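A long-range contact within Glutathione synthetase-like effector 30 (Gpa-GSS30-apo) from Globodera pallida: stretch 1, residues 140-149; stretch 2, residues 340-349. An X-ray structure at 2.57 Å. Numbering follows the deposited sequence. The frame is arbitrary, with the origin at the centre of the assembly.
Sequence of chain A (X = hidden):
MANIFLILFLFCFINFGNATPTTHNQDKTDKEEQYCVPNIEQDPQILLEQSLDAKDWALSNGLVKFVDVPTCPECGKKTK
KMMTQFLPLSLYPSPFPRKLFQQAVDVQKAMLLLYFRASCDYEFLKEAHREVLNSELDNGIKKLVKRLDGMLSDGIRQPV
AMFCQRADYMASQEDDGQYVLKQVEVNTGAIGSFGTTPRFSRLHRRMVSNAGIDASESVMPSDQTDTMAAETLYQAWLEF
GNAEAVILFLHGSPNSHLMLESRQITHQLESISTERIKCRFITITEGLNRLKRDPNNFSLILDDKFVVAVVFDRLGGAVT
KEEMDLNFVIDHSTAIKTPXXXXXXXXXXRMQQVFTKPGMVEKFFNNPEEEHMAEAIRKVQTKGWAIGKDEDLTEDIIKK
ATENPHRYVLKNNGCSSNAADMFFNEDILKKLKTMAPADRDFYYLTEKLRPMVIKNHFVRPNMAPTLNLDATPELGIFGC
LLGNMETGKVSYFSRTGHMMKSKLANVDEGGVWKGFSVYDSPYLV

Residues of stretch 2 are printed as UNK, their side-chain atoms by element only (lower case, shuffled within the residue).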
# COMPACT_ATOMS: atom_id res chain seq x y z
N GLY A 140 0.19 17.09 36.63
CA GLY A 140 -0.24 16.30 35.45
C GLY A 140 -0.81 14.97 35.88
O GLY A 140 -1.93 14.59 35.51
N ILE A 141 -0.02 14.27 36.70
CA ILE A 141 -0.51 13.20 37.56
C ILE A 141 -1.49 13.84 38.57
O ILE A 141 -2.53 13.27 38.88
CB ILE A 141 0.66 12.42 38.24
CG1 ILE A 141 1.50 11.67 37.18
CG2 ILE A 141 0.15 11.42 39.27
CD1 ILE A 141 2.98 11.45 37.54
N LYS A 142 -1.18 15.04 39.06
CA LYS A 142 -2.15 15.75 39.91
C LYS A 142 -3.43 16.14 39.15
O LYS A 142 -4.51 16.05 39.71
CB LYS A 142 -1.52 16.96 40.61
CG LYS A 142 -0.63 16.53 41.78
CD LYS A 142 -0.54 17.55 42.90
CE LYS A 142 0.33 18.73 42.54
NZ LYS A 142 0.25 19.77 43.59
N LYS A 143 -3.28 16.57 37.90
CA LYS A 143 -4.43 16.87 37.02
C LYS A 143 -5.28 15.63 36.65
O LYS A 143 -6.51 15.74 36.54
CB LYS A 143 -3.95 17.59 35.74
CG LYS A 143 -3.40 18.99 36.00
CD LYS A 143 -4.53 20.02 36.11
CE LYS A 143 -4.04 21.36 36.66
NZ LYS A 143 -3.04 22.04 35.78
N LEU A 144 -4.64 14.48 36.45
CA LEU A 144 -5.35 13.22 36.15
C LEU A 144 -6.12 12.67 37.35
O LEU A 144 -7.26 12.22 37.20
CB LEU A 144 -4.37 12.16 35.64
CG LEU A 144 -4.96 10.81 35.18
CD1 LEU A 144 -6.03 10.99 34.10
CD2 LEU A 144 -3.83 9.90 34.69
N VAL A 145 -5.51 12.70 38.53
CA VAL A 145 -6.20 12.28 39.76
C VAL A 145 -7.43 13.16 40.02
O VAL A 145 -8.50 12.63 40.28
CB VAL A 145 -5.25 12.29 40.98
CG1 VAL A 145 -6.01 12.21 42.31
CG2 VAL A 145 -4.26 11.14 40.87
N LYS A 146 -7.25 14.48 39.97
CA LYS A 146 -8.36 15.45 40.11
C LYS A 146 -9.57 15.04 39.25
O LYS A 146 -10.69 15.04 39.74
CB LYS A 146 -7.84 16.87 39.78
CG LYS A 146 -8.85 17.95 39.39
CD LYS A 146 -9.84 18.29 40.49
CE LYS A 146 -10.94 19.20 39.93
NZ LYS A 146 -11.96 19.64 40.93
N ARG A 147 -9.33 14.67 38.00
CA ARG A 147 -10.39 14.25 37.08
C ARG A 147 -11.06 12.94 37.51
O ARG A 147 -12.27 12.92 37.74
CB ARG A 147 -9.83 14.07 35.67
CG ARG A 147 -9.31 15.33 35.02
CD ARG A 147 -10.40 16.09 34.31
NE ARG A 147 -9.83 17.15 33.49
CZ ARG A 147 -10.50 17.92 32.64
NH1 ARG A 147 -11.82 17.77 32.47
NH2 ARG A 147 -9.85 18.84 31.94
N LEU A 148 -10.28 11.87 37.63
CA LEU A 148 -10.79 10.54 38.02
C LEU A 148 -11.65 10.56 39.30
O LEU A 148 -12.59 9.79 39.45
CB LEU A 148 -9.63 9.55 38.18
CG LEU A 148 -9.15 8.73 36.97
CD1 LEU A 148 -9.09 9.55 35.70
CD2 LEU A 148 -7.79 8.13 37.23
N ASP A 149 -11.31 11.49 40.21
CA ASP A 149 -12.05 11.73 41.46
C ASP A 149 -13.48 12.28 41.23
O ASP A 149 -14.38 11.97 42.01
CB ASP A 149 -11.27 12.68 42.41
CG ASP A 149 -10.19 11.97 43.28
OD1 ASP A 149 -9.89 10.77 43.10
OD2 ASP A 149 -9.64 12.65 44.18
N UNK A 340 -9.65 3.10 29.15
CA UNK A 340 -10.06 4.30 29.90
C UNK A 340 -8.89 5.02 30.54
O UNK A 340 -7.81 4.47 30.66
c UNK A 340 -10.36 1.89 29.58
c UNK A 340 -11.05 3.76 30.94
c UNK A 340 -10.92 2.27 30.91
N UNK A 341 -9.12 6.25 30.97
CA UNK A 341 -8.04 7.12 31.44
C UNK A 341 -7.25 6.59 32.62
O UNK A 341 -6.05 6.83 32.70
o UNK A 341 -6.92 12.11 27.63
c UNK A 341 -9.04 9.90 29.65
c UNK A 341 -6.44 10.85 29.58
c UNK A 341 -7.35 11.25 28.61
c UNK A 341 -8.66 10.78 28.63
c UNK A 341 -8.14 9.51 30.65
c UNK A 341 -8.54 8.55 31.73
c UNK A 341 -6.84 9.99 30.59
N UNK A 342 -7.90 5.83 33.51
CA UNK A 342 -7.23 5.18 34.66
C UNK A 342 -5.94 4.44 34.28
O UNK A 342 -4.99 4.39 35.07
c UNK A 342 -7.56 3.73 36.73
c UNK A 342 -7.22 4.80 37.72
c UNK A 342 -8.62 3.05 34.60
c UNK A 342 -8.19 4.24 35.44
N UNK A 343 -5.90 3.90 33.06
CA UNK A 343 -4.73 3.15 32.59
C UNK A 343 -3.53 4.03 32.34
O UNK A 343 -2.40 3.55 32.45
c UNK A 343 -7.29 -1.19 32.15
c UNK A 343 -5.96 -1.26 31.81
c UNK A 343 -5.24 -0.12 31.55
c UNK A 343 -7.89 0.04 32.23
c UNK A 343 -5.84 1.11 31.62
c UNK A 343 -7.16 1.18 31.97
c UNK A 343 -5.06 2.35 31.34
N UNK A 344 -3.75 5.30 32.02
CA UNK A 344 -2.66 6.27 31.91
C UNK A 344 -1.91 6.45 33.24
O UNK A 344 -0.69 6.66 33.22
c UNK A 344 -3.17 7.61 31.43
N UNK A 345 -2.63 6.36 34.36
CA UNK A 345 -2.02 6.40 35.69
C UNK A 345 -1.20 5.11 35.99
O UNK A 345 -0.13 5.17 36.59
c UNK A 345 -3.90 7.14 39.06
c UNK A 345 -2.68 6.99 38.17
c UNK A 345 -3.11 6.63 36.75
c UNK A 345 -1.85 8.25 38.22
N UNK A 346 -1.68 3.96 35.54
CA UNK A 346 -0.96 2.70 35.76
C UNK A 346 0.21 2.47 34.79
O UNK A 346 0.89 1.45 34.89
c UNK A 346 -1.92 1.50 35.72
o UNK A 346 -2.21 1.08 34.40
N UNK A 347 0.43 3.38 33.84
CA UNK A 347 1.55 3.23 32.90
C UNK A 347 2.56 4.37 32.97
O UNK A 347 3.41 4.53 32.09
c UNK A 347 1.01 3.07 31.48
c UNK A 347 0.71 0.74 30.40
n UNK A 347 -0.75 1.31 31.91
c UNK A 347 0.37 1.74 31.23
n UNK A 347 -0.21 -0.27 30.57
c UNK A 347 -1.08 0.10 31.49
N UNK A 348 2.50 5.16 34.03
CA UNK A 348 3.59 6.09 34.27
C UNK A 348 4.85 5.28 34.48
O UNK A 348 4.82 4.09 34.81
c UNK A 348 2.07 7.81 35.36
c UNK A 348 3.36 6.99 35.51
o UNK A 348 3.31 6.20 36.71
N UNK A 349 5.98 5.94 34.27
CA UNK A 349 7.27 5.31 34.49
C UNK A 349 7.53 5.19 35.99
O UNK A 349 8.29 4.33 36.40
n UNK A 349 8.99 7.49 30.23
c UNK A 349 10.00 6.06 31.95
c UNK A 349 9.45 5.28 33.14
c UNK A 349 8.38 6.11 33.82
c UNK A 349 9.00 6.11 30.79

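Position 340 carries three carbons that close a ring onto its own backbone N and lie out of reach of stretch 1, which makes it Pro340. Its O accepts a backbone hydrogen bond from the N of position 343 (3.1 Å).

Position 341 has one carbon, then a ring of six carbons bearing one oxygen. A ring carbon comes within 3.7 Å of CD1 of Leu144, and the CB is 4.1 Å from CD1 of Leu148. This is Tyr341, the ring carbon is CD1, and Leu144 meets the ring obliquely. Touching two leucines one helical turn apart, it uses both ring and CB as greasy surface.

Position 342 holds four carbons, forked at the first, with one arm two carbons long. The end carbon of that arm lies 3.4 Å from CD2 of Leu148, the closest approach in the contact and a tight one for two methyl groups. The residue is Ile342, and the end carbon is its CD1.

At 343 one carbon leads to a ring of six carbons with no heteroatom. The CA-to-CB bond points away from stretch 1, and the ring is buried without touching it: Phe343.

Position 344 has a lone carbon, its CB, which points toward the helix and rests 4.0 Å from CD2 of Leu144. This is Ala344, a small side chain that adds one contact and stays largely exposed.

Position 345 shows four carbons forked at the second. One end carbon lies 3.9 Å from CG2 of Ile141, the other lies 4.4 Å from both CG2 of Val145 and CD2 of Leu148, and the CB is 3.9 Å from CD2 of Leu144. This is Leu345, with CD1 near Ile141 and CD2 near Val145 and Leu148. One buried side chain thus meets four residues of the helix.

Position 346, one carbon and then one oxygen, is out of reach of stretch 1: Ser346. Position 347, one carbon and a five-membered ring of three carbons and two nitrogens, is also out of reach: His347. Its ND1 donates to O of Phe343 (2.8 Å) and also lies 2.9 Å from OG of Ser346, in a hydrogen bond that either atom could donate. Both side chains also bond elsewhere in the structure.

Position 348 bears one carbon carrying an oxygen and a carbon, the latter 4.3 Å from CG1 of Ile141. It is Thr348; the methyl is CG2, while the hydroxyl caps the helix that follows. A type I turn from Leu345 to Thr348 links these two contact residues.

Position 349, four carbons in a row ending in nitrogen, lies beyond reach of the helix: Lys349.

The contact works by apolar packing, with no hydrogen bond across it and 368 Å² buried in total. Ile141, Leu144, Val145 and Leu148, spaced by three and four, gather along one side of the regular helix of stretch 1, while its lysines stay exposed and out of reach. Leu345, from a weakly bonded helix, packs against all four.

Stretch 2 (340-349) PYIFALSHTK
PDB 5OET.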